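Local coordinates for protein 4-alpha-glucanotransferase (Corynebacterium glutamicum, PDB 5B68) that belongs to the amylomaltase (disproportionating enzyme) family and carries an N-terminal beta sandwich domain ahead of a TIM-barrel-type domain, at residues L10-V16 and I38-V44; D408-P414 and L468-R473; A566-G571 and R621-L627; V651-G655 and L695-A700. Residue numbers count along the deposited sequence, not the author numbering.

Contact 1: residues L10-V16 and I38-V44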
loop_
_atom_site.group_PDB
_atom_site.type_symbol
_atom_site.label_atom_id
_atom_site.label_comp_id
_atom_site.label_asym_id
_atom_site.label_seq_id
_atom_site.Cartn_x
_atom_site.Cartn_y
_atom_site.Cartn_z
ATOM N N LEU A 10 23.330 10.462 -19.662
ATOM C CA LEU A 10 22.608 9.215 -19.773
ATOM C C LEU A 10 21.666 8.991 -18.608
ATOM O O LEU A 10 20.523 8.615 -18.784
ATOM C CB LEU A 10 23.586 8.074 -19.905
ATOM C CG LEU A 10 23.013 6.687 -20.225
ATOM C CD1 LEU A 10 22.239 6.589 -21.541
ATOM C CD2 LEU A 10 24.147 5.704 -20.235
ATOM N N ALA A 11 22.179 9.200 -17.404
ATOM C CA ALA A 11 21.355 9.147 -16.206
ATOM C C ALA A 11 20.108 10.042 -16.331
ATOM O O ALA A 11 19.005 9.574 -15.992
ATOM C CB ALA A 11 22.201 9.594 -14.982
ATOM N N ASP A 12 20.251 11.284 -16.787
ATOM C CA ASP A 12 19.107 12.167 -16.996
ATOM C C ASP A 12 18.053 11.594 -17.922
ATOM O O ASP A 12 16.867 11.725 -17.639
ATOM C CB ASP A 12 19.504 13.534 -17.580
ATOM C CG ASP A 12 20.281 14.383 -16.617
ATOM O OD1 ASP A 12 20.352 14.119 -15.395
ATOM O OD2 ASP A 12 20.928 15.298 -17.142
ATOM N N LEU A 13 18.465 10.943 -19.008
ATOM C CA LEU A 13 17.467 10.399 -19.999
ATOM C C LEU A 13 16.630 9.254 -19.396
ATOM O O LEU A 13 15.471 9.027 -19.764
ATOM C CB LEU A 13 18.177 9.867 -21.228
ATOM C CG LEU A 13 18.873 10.946 -22.072
ATOM C CD1 LEU A 13 19.698 10.216 -23.114
ATOM C CD2 LEU A 13 17.909 11.952 -22.675
ATOM N N TYR A 14 17.240 8.541 -18.459
ATOM C CA TYR A 14 16.564 7.450 -17.731
ATOM C C TYR A 14 15.988 7.806 -16.383
ATOM O O TYR A 14 15.461 6.954 -15.707
ATOM C CB TYR A 14 17.539 6.278 -17.630
ATOM C CG TYR A 14 17.680 5.558 -18.938
ATOM C CD1 TYR A 14 16.746 4.583 -19.325
ATOM C CD2 TYR A 14 18.727 5.865 -19.826
ATOM C CE1 TYR A 14 16.865 3.953 -20.535
ATOM C CE2 TYR A 14 18.861 5.207 -21.018
ATOM C CZ TYR A 14 17.931 4.257 -21.370
ATOM O OH TYR A 14 18.110 3.625 -22.577
ATOM N N GLY A 15 16.053 9.084 -16.005
ATOM C CA GLY A 15 15.502 9.526 -14.759
ATOM C C GLY A 15 16.227 9.038 -13.518
ATOM O O GLY A 15 15.599 8.901 -12.450
ATOM N N VAL A 16 17.546 8.889 -13.606
ATOM C CA VAL A 16 18.318 8.396 -12.508
ATOM C C VAL A 16 18.990 9.605 -11.925
ATOM O O VAL A 16 19.690 10.336 -12.646
ATOM C CB VAL A 16 19.344 7.368 -12.943
ATOM C CG1 VAL A 16 20.158 6.880 -11.729
ATOM C CG2 VAL A 16 18.657 6.198 -13.649
ATOM N N ILE A 38 22.642 1.093 -11.589
ATOM C CA ILE A 38 21.202 1.377 -11.679
ATOM C C ILE A 38 20.804 1.452 -13.157
ATOM O O ILE A 38 19.811 0.877 -13.516
ATOM C CB ILE A 38 20.816 2.667 -10.937
ATOM C CG1 ILE A 38 21.125 2.482 -9.447
ATOM C CG2 ILE A 38 19.307 2.988 -11.132
ATOM C CD1 ILE A 38 20.469 1.284 -8.837
ATOM N N LEU A 39 21.614 2.065 -14.009
ATOM C CA LEU A 39 21.319 2.033 -15.466
ATOM C C LEU A 39 21.226 0.609 -16.018
ATOM O O LEU A 39 20.315 0.283 -16.757
ATOM C CB LEU A 39 22.329 2.854 -16.222
ATOM C CG LEU A 39 22.125 4.352 -15.995
ATOM C CD1 LEU A 39 23.347 5.167 -16.418
ATOM C CD2 LEU A 39 20.946 4.876 -16.797
ATOM N N ARG A 40 22.144 -0.241 -15.606
ATOM C CA ARG A 40 22.115 -1.652 -16.005
ATOM C C ARG A 40 20.905 -2.402 -15.460
ATOM O O ARG A 40 20.252 -3.167 -16.229
ATOM C CB ARG A 40 23.411 -2.327 -15.577
ATOM C CG ARG A 40 24.634 -1.952 -16.415
ATOM C CD ARG A 40 25.964 -2.539 -15.871
ATOM N NE ARG A 40 25.866 -3.969 -15.619
ATOM C CZ ARG A 40 25.678 -4.921 -16.546
ATOM N NH1 ARG A 40 25.594 -6.192 -16.152
ATOM N NH2 ARG A 40 25.557 -4.653 -17.853
ATOM N N ALA A 41 20.510 -2.075 -14.207
ATOM C CA ALA A 41 19.274 -2.626 -13.634
ATOM C C ALA A 41 18.048 -2.203 -14.459
ATOM O O ALA A 41 17.056 -2.912 -14.545
ATOM C CB ALA A 41 19.163 -2.185 -12.179
ATOM N N LEU A 42 18.126 -1.038 -15.093
ATOM C CA LEU A 42 17.029 -0.576 -15.997
ATOM C C LEU A 42 17.165 -1.134 -17.392
ATOM O O LEU A 42 16.416 -0.729 -18.288
ATOM C CB LEU A 42 17.020 0.956 -16.018
ATOM C CG LEU A 42 16.643 1.629 -14.712
ATOM C CD1 LEU A 42 16.779 3.132 -14.896
ATOM C CD2 LEU A 42 15.295 1.212 -14.142
ATOM N N GLY A 43 18.096 -2.057 -17.613
ATOM C CA GLY A 43 18.263 -2.682 -18.912
ATOM C C GLY A 43 19.221 -1.942 -19.876
ATOM O O GLY A 43 19.312 -2.308 -21.047
ATOM N N VAL A 44 19.981 -0.949 -19.390
ATOM C CA VAL A 44 20.886 -0.259 -20.255
ATOM C C VAL A 44 22.137 -1.137 -20.422
ATOM O O VAL A 44 22.750 -1.562 -19.430
ATOM C CB VAL A 44 21.227 1.152 -19.757
ATOM C CG1 VAL A 44 22.145 1.843 -20.743
ATOM C CG2 VAL A 44 19.927 2.008 -19.532
#
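Leu39, reaching out from the end of helix 32-41, is the side chain to start from: its CA-CB bond runs sideways, but the mt rotamer swings both methyls into the gap. CD1 meets Leu10 CD2 at 3.9 Å, and CD2 lies 3.8 Å from Tyr14 CB and 4.1 Å from Val16 CG2. Leu10, with chi1 t and chi2 p, leans over from the last turn of helix 5-13. Tyr14 takes chi1 m, which turns one ring face to Val44; Val44 CG2 sits 3.6 Å from the centroid of the Tyr14 ring, 16° off the normal, a CH-pi contact over the face. Phe64 of helix 54-69 meets the same ring edge-to-face. Both Val16 methyls approach Ile38 CG2 (CG1 4.0 Å, CG2 4.1 Å), while Val16 CG2 also reaches Leu42 CD1 (3.8 Å). Ile38 (mm) starts toward Val16, but its end leads away, to Val470 and Pro472 of strand 467-472. No hydrogen bond crosses; the join is apolar throughout. Both helices finish in Schellman motifs with a positive-phi glycine, Gly15 (Val16 N to Ala11 O, 2.9 Å) and Gly43 (Val44 N to Leu39 O, 2.9 Å). Each turn brings the following valine back against the opposite segment, so this is a pair of Schellman-capped helix ends packed through a small hydrophobic core in the N-terminal part of the chain.

Contact 2: residues D408-P414 and L468-R473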
loop_
_atom_site.group_PDB
_atom_site.type_symbol
_atom_site.label_atom_id
_atom_site.label_comp_id
_atom_site.label_asym_id
_atom_site.label_seq_id
_atom_site.Cartn_x
_atom_site.Cartn_y
_atom_site.Cartn_z
ATOM N N ASP A 408 17.263 -6.016 -10.291
ATOM C CA ASP A 408 18.625 -5.818 -9.773
ATOM C C ASP A 408 18.780 -4.581 -8.928
ATOM O O ASP A 408 19.874 -4.274 -8.481
ATOM C CB ASP A 408 19.604 -5.842 -10.930
ATOM C CG ASP A 408 19.753 -7.245 -11.562
ATOM O OD1 ASP A 408 19.319 -8.229 -10.989
ATOM O OD2 ASP A 408 20.370 -7.365 -12.618
ATOM N N ALA A 409 17.690 -3.847 -8.700
ATOM C CA ALA A 409 17.670 -2.745 -7.748
ATOM C C ALA A 409 16.748 -3.178 -6.599
ATOM O O ALA A 409 15.834 -4.039 -6.749
ATOM C CB ALA A 409 17.143 -1.445 -8.400
ATOM N N SER A 410 16.961 -2.534 -5.467
ATOM C CA SER A 410 16.210 -2.817 -4.281
ATOM C C SER A 410 15.741 -1.468 -3.701
ATOM O O SER A 410 16.518 -0.519 -3.577
ATOM C CB SER A 410 17.095 -3.656 -3.301
ATOM O OG SER A 410 16.283 -4.081 -2.241
ATOM N N VAL A 411 14.503 -1.387 -3.330
ATOM C CA VAL A 411 13.873 -0.154 -2.768
ATOM C C VAL A 411 14.201 0.058 -1.306
ATOM O O VAL A 411 14.227 -0.877 -0.535
ATOM C CB VAL A 411 12.337 -0.158 -2.911
ATOM C CG1 VAL A 411 11.727 1.123 -2.345
ATOM C CG2 VAL A 411 11.941 -0.283 -4.351
ATOM N N GLY A 412 14.417 1.319 -0.936
ATOM C CA GLY A 412 14.660 1.613 0.474
ATOM C C GLY A 412 14.600 3.072 0.786
ATOM O O GLY A 412 13.760 3.799 0.251
ATOM N N ALA A 413 15.500 3.499 1.656
ATOM C CA ALA A 413 15.491 4.862 2.162
ATOM C C ALA A 413 16.933 5.349 2.449
ATOM O O ALA A 413 17.780 4.579 2.860
ATOM C CB ALA A 413 14.655 4.884 3.396
ATOM N N PRO A 414 17.245 6.619 2.124
ATOM C CA PRO A 414 18.632 7.012 2.316
ATOM C C PRO A 414 18.861 7.189 3.832
ATOM O O PRO A 414 17.871 7.278 4.589
ATOM C CB PRO A 414 18.761 8.363 1.607
ATOM C CG PRO A 414 17.362 8.881 1.515
ATOM C CD PRO A 414 16.422 7.689 1.555
ATOM N N LEU A 468 11.516 6.676 -6.271
ATOM C CA LEU A 468 11.889 5.727 -5.229
ATOM C C LEU A 468 13.346 5.846 -5.016
ATOM O O LEU A 468 14.093 5.949 -5.979
ATOM C CB LEU A 468 11.570 4.290 -5.641
ATOM C CG LEU A 468 10.062 3.945 -5.584
ATOM C CD1 LEU A 468 9.825 2.587 -6.236
ATOM C CD2 LEU A 468 9.482 3.995 -4.189
ATOM N N PHE A 469 13.770 5.708 -3.787
ATOM C CA PHE A 469 15.175 5.476 -3.470
ATOM C C PHE A 469 15.503 4.033 -3.624
ATOM O O PHE A 469 14.863 3.222 -2.996
ATOM C CB PHE A 469 15.476 5.932 -2.053
ATOM C CG PHE A 469 16.925 5.980 -1.751
ATOM C CD1 PHE A 469 17.719 7.029 -2.213
ATOM C CD2 PHE A 469 17.519 4.960 -1.045
ATOM C CE1 PHE A 469 19.090 7.042 -1.955
ATOM C CE2 PHE A 469 18.888 4.964 -0.793
ATOM C CZ PHE A 469 19.671 5.995 -1.234
ATOM N N VAL A 470 16.469 3.732 -4.478
ATOM C CA VAL A 470 16.867 2.369 -4.799
ATOM C C VAL A 470 18.377 2.221 -4.688
ATOM O O VAL A 470 19.126 3.172 -4.986
ATOM C CB VAL A 470 16.431 1.959 -6.252
ATOM C CG1 VAL A 470 14.922 1.930 -6.345
ATOM C CG2 VAL A 470 16.963 2.894 -7.310
ATOM N N MET A 471 18.815 0.996 -4.411
ATOM C CA MET A 471 20.223 0.678 -4.352
ATOM C C MET A 471 20.455 -0.572 -5.156
ATOM O O MET A 471 19.543 -1.354 -5.336
ATOM C CB MET A 471 20.615 0.467 -2.887
ATOM C CG MET A 471 19.931 -0.755 -2.285
ATOM S SD MET A 471 19.689 -0.624 -0.514
ATOM C CE MET A 471 18.392 0.621 -0.559
ATOM N N PRO A 472 21.663 -0.743 -5.739
ATOM C CA PRO A 472 21.929 -2.023 -6.405
ATOM C C PRO A 472 21.686 -3.143 -5.404
ATOM O O PRO A 472 21.988 -2.996 -4.215
ATOM C CB PRO A 472 23.410 -1.918 -6.756
ATOM C CG PRO A 472 23.675 -0.481 -6.853
ATOM C CD PRO A 472 22.813 0.191 -5.839
ATOM N N ARG A 473 21.108 -4.228 -5.862
ATOM C CA ARG A 473 20.654 -5.225 -4.944
ATOM C C ARG A 473 21.855 -5.761 -4.172
ATOM O O ARG A 473 22.900 -5.971 -4.734
ATOM C CB ARG A 473 19.924 -6.336 -5.688
ATOM C CG ARG A 473 19.137 -7.250 -4.783
ATOM C CD ARG A 473 18.059 -7.993 -5.529
ATOM N NE ARG A 473 16.856 -7.201 -5.688
ATOM C CZ ARG A 473 15.967 -7.000 -4.733
ATOM N NH1 ARG A 473 16.146 -7.530 -3.543
ATOM N NH2 ARG A 473 14.902 -6.269 -4.972
HETATM O O HOH W 1 12.032 4.926 -1.616
#
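Asp408 begins the pairing with its backbone: Arg473 N donates to Asp408 O at 2.9 Å. At Ala409 the two strands form a non-hydrogen-bonded pair with Pro472, and Arg473 NH2 adds a weak hydrogen bond to Ala409 O (3.0 Å), while Arg473 NE is held by Pro407 O. Ser410 and Met471 make the hydrogen-bonded pair, Ser410 N to Met471 O at 2.8 Å and Met471 N to Ser410 O at 2.9 Å; the Ser410 hydroxyl bonds to Asp424 on the adjoining strand 423-424. Val411 faces Val470 across a non-hydrogen-bonded pair, with Val411 CG2 4.2 Å from Val470 CG1 and 4.0 Å from Leu468 CD1. Gly412 gives its N to Phe469 O (2.8 Å), but the return link runs through water 1, which donates to Gly412 O (2.8 Å) and accepts from Phe469 N (2.9 Å). A CB on Gly412 would collide with Met471 CE. After Ala413, Pro414 lies over a face of the Phe469 ring, with Pro414 CB 3.9 Å from the centroid in a CH-pi contact. Together these form the central antiparallel pair of a four-stranded sheet, with strands 423-424 and 481-484 at its margins.

Contact 3: residues A566-G571 and R621-L627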
loop_
_atom_site.group_PDB
_atom_site.type_symbol
_atom_site.label_atom_id
_atom_site.label_comp_id
_atom_site.label_asym_id
_atom_site.label_seq_id
_atom_site.Cartn_x
_atom_site.Cartn_y
_atom_site.Cartn_z
ATOM N N ALA A 566 -1.331 4.262 25.623
ATOM C CA ALA A 566 -1.160 3.935 27.050
ATOM C C ALA A 566 0.308 3.622 27.348
ATOM O O ALA A 566 0.823 3.958 28.424
ATOM C CB ALA A 566 -2.023 2.783 27.488
ATOM N N GLY A 567 0.971 2.947 26.413
ATOM C CA GLY A 567 2.439 2.692 26.525
ATOM C C GLY A 567 3.288 3.912 26.281
ATOM O O GLY A 567 4.234 4.190 27.050
ATOM N N TYR A 568 2.916 4.686 25.262
ATOM C CA TYR A 568 3.625 5.871 24.876
ATOM C C TYR A 568 3.628 6.907 26.025
ATOM O O TYR A 568 4.639 7.475 26.327
ATOM C CB TYR A 568 3.001 6.491 23.642
ATOM C CG TYR A 568 3.860 7.466 22.955
ATOM C CD1 TYR A 568 4.061 8.736 23.468
ATOM C CD2 TYR A 568 4.544 7.130 21.783
ATOM C CE1 TYR A 568 4.870 9.647 22.838
ATOM C CE2 TYR A 568 5.347 8.062 21.135
ATOM C CZ TYR A 568 5.524 9.309 21.681
ATOM O OH TYR A 568 6.319 10.267 21.073
ATOM N N LEU A 569 2.475 7.148 26.642
ATOM C CA LEU A 569 2.405 8.023 27.835
ATOM C C LEU A 569 3.380 7.624 28.947
ATOM O O LEU A 569 3.860 8.511 29.663
ATOM C CB LEU A 569 0.959 8.048 28.398
ATOM C CG LEU A 569 -0.033 8.886 27.563
ATOM C CD1 LEU A 569 -1.514 8.577 27.855
ATOM C CD2 LEU A 569 0.225 10.379 27.670
ATOM N N GLU A 570 3.656 6.324 29.086
ATOM C CA GLU A 570 4.477 5.813 30.174
ATOM C C GLU A 570 5.944 5.565 29.754
ATOM O O GLU A 570 6.677 4.870 30.457
ATOM C CB GLU A 570 3.774 4.590 30.840
ATOM C CG GLU A 570 2.639 5.026 31.787
ATOM C CD GLU A 570 1.439 4.068 31.848
ATOM O OE1 GLU A 570 1.654 2.914 32.312
ATOM O OE2 GLU A 570 0.280 4.471 31.460
ATOM N N GLY A 571 6.360 6.157 28.633
ATOM C CA GLY A 571 7.684 5.985 28.061
ATOM C C GLY A 571 8.026 4.687 27.340
ATOM O O GLY A 571 9.184 4.461 27.074
ATOM N N ARG A 621 5.677 12.488 35.553
ATOM C CA ARG A 621 4.948 11.704 34.559
ATOM C C ARG A 621 3.659 11.127 35.115
ATOM O O ARG A 621 2.637 11.109 34.428
ATOM C CB ARG A 621 5.805 10.566 34.031
ATOM C CG ARG A 621 5.281 9.956 32.729
ATOM C CD ARG A 621 6.164 8.804 32.265
ATOM N NE ARG A 621 7.395 9.317 31.670
ATOM C CZ ARG A 621 7.557 9.703 30.407
ATOM N NH1 ARG A 621 8.748 10.121 30.025
ATOM N NH2 ARG A 621 6.553 9.601 29.495
ATOM N N ASP A 622 3.703 10.651 36.355
ATOM C CA ASP A 622 2.529 10.027 36.942
ATOM C C ASP A 622 1.613 11.044 37.671
ATOM O O ASP A 622 0.660 10.638 38.313
ATOM C CB ASP A 622 2.943 8.803 37.803
ATOM C CG ASP A 622 3.610 9.191 39.129
ATOM O OD1 ASP A 622 4.005 10.380 39.281
ATOM O OD2 ASP A 622 3.735 8.295 40.007
ATOM N N GLN A 623 1.885 12.327 37.482
ATOM C CA GLN A 623 1.079 13.416 38.010
ATOM C C GLN A 623 0.227 14.190 36.990
ATOM O O GLN A 623 -0.179 15.293 37.277
ATOM C CB GLN A 623 1.980 14.405 38.745
ATOM C CG GLN A 623 2.644 13.845 39.985
ATOM C CD GLN A 623 3.725 14.756 40.543
ATOM O OE1 GLN A 623 3.955 15.854 40.048
ATOM N NE2 GLN A 623 4.392 14.295 41.594
ATOM N N ARG A 624 0.009 13.649 35.797
ATOM C CA ARG A 624 -0.625 14.409 34.681
ATOM C C ARG A 624 -2.117 14.054 34.487
ATOM O O ARG A 624 -2.808 14.695 33.694
ATOM C CB ARG A 624 0.162 14.165 33.365
ATOM C CG ARG A 624 1.623 14.636 33.450
ATOM C CD ARG A 624 2.541 14.207 32.299
ATOM N NE ARG A 624 2.408 12.781 32.034
ATOM C CZ ARG A 624 2.708 12.194 30.860
ATOM N NH1 ARG A 624 3.180 12.885 29.851
ATOM N NH2 ARG A 624 2.551 10.912 30.730
ATOM N N GLY A 625 -2.603 13.081 35.254
ATOM C CA GLY A 625 -3.986 12.623 35.184
ATOM C C GLY A 625 -3.982 11.133 35.022
ATOM O O GLY A 625 -2.942 10.542 34.718
ATOM N N GLU A 626 -5.152 10.537 35.155
ATOM C CA GLU A 626 -5.342 9.121 34.947
ATOM C C GLU A 626 -5.212 8.788 33.464
ATOM O O GLU A 626 -5.456 9.622 32.633
ATOM C CB GLU A 626 -6.739 8.731 35.382
ATOM C CG GLU A 626 -7.059 9.041 36.816
ATOM C CD GLU A 626 -6.896 7.823 37.668
ATOM O OE1 GLU A 626 -5.738 7.425 37.889
ATOM O OE2 GLU A 626 -7.917 7.254 38.090
ATOM N N LEU A 627 -4.905 7.542 33.149
ATOM C CA LEU A 627 -4.696 7.166 31.770
ATOM C C LEU A 627 -5.929 7.496 30.954
ATOM O O LEU A 627 -5.821 8.102 29.915
ATOM C CB LEU A 627 -4.487 5.655 31.705
ATOM C CG LEU A 627 -3.881 4.964 30.483
ATOM C CD1 LEU A 627 -4.693 3.792 29.987
ATOM C CD2 LEU A 627 -3.536 5.914 29.360
#
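A Schellman-capped helix end, held by two arginines from a loop about 50 residues on, defines this contact within the glucanotransferase family region. Helix 565-569 ends in a Schellman motif whose C-prime residue is Gly571, where the positive phi suits glycine; Gly571 N bonds to Tyr568 O at 3.2 Å. Leu569 O, in the last turn, is taken up from the loop: Arg621 NH2 donates to it at 2.9 Å with good geometry, and Arg624 NH2, also at 2.9 Å, adds a weak bond. Both arginines are anchored by helix 587-607, Arg621 NH1 in a salt bridge with Asp594 and Arg624 NH1 on Gln598. Within the loop itself, Arg624 NE reaches back to Arg621 O at 2.9 Å, which ties the two arginines together. The Arg621 guanidinium also lies with one face against Gly571 CA. Farther along, Leu627, at the start of helix 627-639, supplies the apolar part of the contact: both Leu627 methyls border Ala566 CB, CD1 at 3.8 Å, and Leu627 CD2 also meets Leu569 CD1 at 3.7 Å.

Contact 4: residues V651-G655 and L695-A700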
loop_
_atom_site.group_PDB
_atom_site.type_symbol
_atom_site.label_atom_id
_atom_site.label_comp_id
_atom_site.label_asym_id
_atom_site.label_seq_id
_atom_site.Cartn_x
_atom_site.Cartn_y
_atom_site.Cartn_z
ATOM N N VAL A 651 -6.362 -0.156 19.532
ATOM C CA VAL A 651 -5.496 -0.431 20.690
ATOM C C VAL A 651 -5.717 0.594 21.803
ATOM O O VAL A 651 -5.601 0.241 22.980
ATOM C CB VAL A 651 -3.971 -0.436 20.329
ATOM C CG1 VAL A 651 -3.630 -1.678 19.524
ATOM C CG2 VAL A 651 -3.497 0.805 19.608
ATOM N N ASP A 652 -5.925 1.839 21.419
ATOM C CA ASP A 652 -6.109 2.933 22.395
ATOM C C ASP A 652 -7.484 2.892 23.057
ATOM O O ASP A 652 -7.652 3.494 24.119
ATOM C CB ASP A 652 -5.914 4.312 21.729
ATOM C CG ASP A 652 -4.468 4.625 21.475
ATOM O OD1 ASP A 652 -3.639 3.815 21.923
ATOM O OD2 ASP A 652 -4.166 5.668 20.892
ATOM N N MET A 653 -8.443 2.174 22.472
ATOM C CA MET A 653 -9.768 2.031 23.033
ATOM C C MET A 653 -9.802 0.983 24.147
ATOM O O MET A 653 -10.756 0.954 24.926
ATOM C CB MET A 653 -10.824 1.747 21.936
ATOM C CG MET A 653 -10.810 2.737 20.831
ATOM S SD MET A 653 -12.062 2.441 19.577
ATOM C CE MET A 653 -13.427 3.504 20.112
ATOM N N VAL A 654 -8.785 0.113 24.245
ATOM C CA VAL A 654 -8.817 -0.946 25.232
ATOM C C VAL A 654 -7.647 -0.886 26.233
ATOM O O VAL A 654 -7.550 -1.748 27.088
ATOM C CB VAL A 654 -8.848 -2.337 24.553
ATOM C CG1 VAL A 654 -10.027 -2.445 23.635
ATOM C CG2 VAL A 654 -7.576 -2.553 23.769
ATOM N N GLY A 655 -6.764 0.108 26.099
ATOM C CA GLY A 655 -5.632 0.312 26.993
ATOM C C GLY A 655 -4.404 -0.501 26.695
ATOM O O GLY A 655 -3.587 -0.690 27.556
ATOM N N LEU A 695 -13.581 1.906 29.268
ATOM C CA LEU A 695 -12.517 2.632 28.513
ATOM C C LEU A 695 -12.889 2.810 27.021
ATOM O O LEU A 695 -12.815 3.912 26.499
ATOM C CB LEU A 695 -11.121 1.997 28.676
ATOM C CG LEU A 695 -9.983 2.728 27.924
ATOM C CD1 LEU A 695 -9.944 4.202 28.384
ATOM C CD2 LEU A 695 -8.606 2.096 28.133
ATOM N N TYR A 696 -13.385 1.752 26.387
ATOM C CA TYR A 696 -13.872 1.838 24.994
ATOM C C TYR A 696 -14.863 2.989 24.784
ATOM O O TYR A 696 -14.717 3.785 23.871
ATOM C CB TYR A 696 -14.514 0.494 24.575
ATOM C CG TYR A 696 -15.166 0.568 23.250
ATOM C CD1 TYR A 696 -16.450 1.005 23.145
ATOM C CD2 TYR A 696 -14.478 0.299 22.083
ATOM C CE1 TYR A 696 -17.080 1.118 21.945
ATOM C CE2 TYR A 696 -15.100 0.429 20.870
ATOM C CZ TYR A 696 -16.385 0.856 20.796
ATOM O OH TYR A 696 -17.037 1.007 19.601
ATOM N N HIS A 697 -15.879 3.061 25.651
ATOM C CA HIS A 697 -16.938 4.041 25.555
ATOM C C HIS A 697 -16.378 5.410 25.851
ATOM O O HIS A 697 -16.791 6.380 25.204
ATOM C CB HIS A 697 -18.085 3.713 26.531
ATOM C CG HIS A 697 -18.867 2.522 26.103
ATOM N ND1 HIS A 697 -19.654 2.547 24.984
ATOM C CD2 HIS A 697 -18.856 1.235 26.533
ATOM C CE1 HIS A 697 -20.177 1.349 24.785
ATOM N NE2 HIS A 697 -19.712 0.537 25.717
ATOM N N ARG A 698 -15.480 5.520 26.829
ATOM C CA ARG A 698 -14.863 6.864 27.092
ATOM C C ARG A 698 -14.089 7.429 25.829
ATOM O O ARG A 698 -14.187 8.625 25.416
ATOM C CB ARG A 698 -13.960 6.783 28.298
ATOM C CG ARG A 698 -14.717 6.526 29.605
ATOM C CD ARG A 698 -13.795 6.363 30.803
ATOM N NE ARG A 698 -13.282 7.639 31.205
ATOM C CZ ARG A 698 -12.653 7.938 32.347
ATOM N NH1 ARG A 698 -12.212 9.182 32.516
ATOM N NH2 ARG A 698 -12.502 7.062 33.329
ATOM N N VAL A 699 -13.303 6.556 25.208
ATOM C CA VAL A 699 -12.496 6.999 24.075
ATOM C C VAL A 699 -13.401 7.228 22.905
ATOM O O VAL A 699 -13.181 8.212 22.178
ATOM C CB VAL A 699 -11.351 6.001 23.770
ATOM C CG1 VAL A 699 -10.627 6.324 22.465
ATOM C CG2 VAL A 699 -10.438 5.906 25.008
ATOM N N ALA A 700 -14.391 6.347 22.709
ATOM C CA ALA A 700 -15.363 6.563 21.593
ATOM C C ALA A 700 -16.109 7.884 21.726
ATOM O O ALA A 700 -16.213 8.644 20.768
ATOM C CB ALA A 700 -16.321 5.426 21.446
#
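Met653 contributes most to this contact, 121 Å² of its surface covered by residues 695-700. Its CA-CB bond points sideways, yet chi1 m and chi2 t carry the thioether along that helix until CE lies 3.6 Å from Tyr696 CE2 and 3.7 Å from Ala700 CB, while Met653 CG touches Val699 CG1 at 3.9 Å. The sulfur stands 4.8 Å from the Tyr696 ring centroid, 52° off the normal, an oblique Met-aromatic contact. Tyr696 gives 49 Å², and its hydroxyl hydrogen-bonds to Asp211, outside the two segments. The backbones come close here too: Met653 O is 3.1 Å from Tyr696 N, but the angle is too poor for a hydrogen bond. Leu695, also with 49 Å² covered, works at the other end. Its CD2 sits 3.4 Å from Gly655 N and 3.7 Å from Val654 C, pressed against the turn where Gly655, with positive phi, leaves the helix; a CB there would be tight against that methyl. Val648 of strand 645-649 touches both Met653 and Val699. The contact therefore packs the last helix, 694-702, against the short, weakly bonded helical turn 650-654 that follows strand 645-649 of the eight-stranded parallel sheet, which has the strand order of a TIM barrel.

Along the chain the four contacts come in series, but in space they form two pairs. Contacts 1 and 2 have centres about 13 Å apart and touch: Ala41 CB lies 3.9 Å from Asp408 CB, and Ile38 CD1 lies 3.9 Å from Pro472 N, so helix 32-41 near the N-terminus packs on the four-stranded sheet within the 4-alpha-glucanotransferase family region. Contacts 3 and 4, centres about 15 Å apart, meet where Ala566 CB is 3.8 Å from Gly655 O; helix 627-639 starts in contact 3 and also lies against contact 4. Contacts 1 and 4 stand on opposite sides of the chain's centre, about 51 Å between centres, so the two chain ends are fastened to separate parts.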